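Cellulase (PDB 4W7W) probably hydrolyses beta-1,4-glycosidic bonds of cellulose and cello-oligosaccharides, as a barrel-fold cellulase of glycoside hydrolase family 5. Local coordinates at residues F55-G60 with V313-D318. Numbering follows the deposited sequence.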
# COMPACT_ATOMS: atom_id res chain seq x y z
N PHE A 55 -1.00 9.48 14.19
CA PHE A 55 -0.54 10.39 13.14
C PHE A 55 0.53 11.34 13.68
O PHE A 55 1.57 11.52 13.05
CB PHE A 55 -1.71 11.18 12.55
CG PHE A 55 -2.69 10.33 11.80
CD1 PHE A 55 -3.72 9.68 12.47
CD2 PHE A 55 -2.57 10.15 10.43
CE1 PHE A 55 -4.62 8.89 11.77
CE2 PHE A 55 -3.47 9.36 9.74
CZ PHE A 55 -4.49 8.72 10.41
N SER A 56 0.28 11.93 14.84
CA SER A 56 1.25 12.88 15.38
C SER A 56 2.56 12.20 15.79
O SER A 56 3.62 12.77 15.61
CB SER A 56 0.65 13.71 16.52
OG SER A 56 0.13 12.90 17.53
N TYR A 57 2.48 10.99 16.34
CA TYR A 57 3.69 10.26 16.69
C TYR A 57 4.56 10.05 15.45
O TYR A 57 5.76 10.36 15.46
CB TYR A 57 3.37 8.90 17.31
CG TYR A 57 4.62 8.07 17.49
CD1 TYR A 57 5.49 8.30 18.55
CD2 TYR A 57 4.96 7.09 16.56
CE1 TYR A 57 6.65 7.56 18.68
CE2 TYR A 57 6.12 6.36 16.69
CZ TYR A 57 6.96 6.58 17.74
OH TYR A 57 8.11 5.81 17.83
N PHE A 58 3.98 9.55 14.38
CA PHE A 58 4.79 9.29 13.19
C PHE A 58 5.28 10.57 12.53
O PHE A 58 6.39 10.62 12.05
CB PHE A 58 4.08 8.31 12.24
CG PHE A 58 4.01 6.93 12.82
CD1 PHE A 58 5.20 6.20 12.96
CD2 PHE A 58 2.85 6.39 13.36
CE1 PHE A 58 5.21 4.97 13.58
CE2 PHE A 58 2.86 5.17 14.00
CZ PHE A 58 4.04 4.46 14.13
N ALA A 59 4.46 11.62 12.54
CA ALA A 59 4.92 12.91 12.05
C ALA A 59 6.14 13.38 12.82
O ALA A 59 7.07 13.94 12.24
CB ALA A 59 3.82 13.95 12.13
N GLY A 60 6.13 13.17 14.13
CA GLY A 60 7.26 13.56 14.99
C GLY A 60 8.54 12.80 14.70
O GLY A 60 9.62 13.27 15.02
N VAL A 313 6.03 -1.13 14.42
CA VAL A 313 6.68 0.09 14.88
C VAL A 313 5.70 1.00 15.63
O VAL A 313 5.98 2.18 15.83
CB VAL A 313 7.46 0.84 13.77
CG1 VAL A 313 8.62 -0.03 13.29
CG2 VAL A 313 6.56 1.26 12.62
N GLN A 314 4.58 0.44 16.09
CA GLN A 314 3.69 1.18 16.97
C GLN A 314 4.43 1.41 18.29
O GLN A 314 4.92 0.46 18.88
CB GLN A 314 2.43 0.38 17.23
CG GLN A 314 1.39 1.12 18.05
CD GLN A 314 0.73 2.29 17.34
OE1 GLN A 314 0.89 2.50 16.13
NE2 GLN A 314 -0.06 3.03 18.09
N PRO A 315 4.49 2.68 18.77
CA PRO A 315 5.21 2.92 20.01
C PRO A 315 4.56 2.18 21.14
O PRO A 315 3.35 1.89 21.13
CB PRO A 315 5.11 4.43 20.19
CG PRO A 315 3.89 4.80 19.44
CD PRO A 315 3.92 3.91 18.23
N GLY A 316 5.37 1.85 22.13
CA GLY A 316 4.85 1.15 23.29
C GLY A 316 3.85 1.98 24.08
O GLY A 316 3.85 3.19 24.00
N LYS A 317 3.01 1.31 24.87
CA LYS A 317 2.23 1.99 25.91
C LYS A 317 3.13 2.83 26.83
O LYS A 317 2.69 3.85 27.36
CB LYS A 317 1.45 0.97 26.74
CG LYS A 317 0.59 1.59 27.83
CD LYS A 317 -0.46 0.61 28.34
CE LYS A 317 -1.05 1.08 29.66
NZ LYS A 317 -0.19 0.72 30.82
N ASP A 318 4.37 2.39 27.02
CA ASP A 318 5.37 3.19 27.75
C ASP A 318 5.91 4.39 26.96
O ASP A 318 6.73 5.15 27.47
CB ASP A 318 6.51 2.30 28.30
CG ASP A 318 7.33 1.62 27.22
OD1 ASP A 318 7.18 1.97 26.04
OD2 ASP A 318 8.16 0.74 27.57
O HOH W 1 8.21 3.16 17.18
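Tyr57 sets its CG anti to the backbone N (chi1 172°), which carries the ring from helix 52-60 to Pro315. Phe58, next on the helix, turns its CG anti to the carbonyl carbon (chi1 -70°), and its ring tip reaches Val313 and Gln314. Pro315 leans over one face of the Tyr57 ring, its CB, CG and CD side nearest. Pro315 CG sits 3.6 Å from the ring centroid, 3° off the normal, a CH-pi contact. CB of Pro315 covers the phenol end, and CD lies 3.6 Å from Tyr57 CE2. At the edge of the Phe58 ring, CZ lies 3.4 Å from Val313 O and CE2 3.9 Å from Gln314 OE1. Phe58 CE1 packs on Val313 CG2 at 4.1 Å. One water donates to both Tyr57 OH (2.7 Å) and Val313 O (2.8 Å). Tyr57 OH is also hydrogen-bonded to Asp321. Gln314 OE1 accepts from Gly302 N, and Gln314 NE2 is hydrogen-bonded to Asp54 OD1 of helix 52-60. The contact joins the helix after the first barrel strand to the loop after the last, where the barrel closes. Phe58 and Val313 both reach Val27 and Ala301 of those strands. Pro315 on Tyr57 and Val313 CG2 on Phe58 are apolar packing. The two oxygens face the slightly positive C-H rim of Phe58, consistent with weak attraction, while water, Asp321 and Gly302 take up the polar ends of Val313, Tyr57 and Gln314.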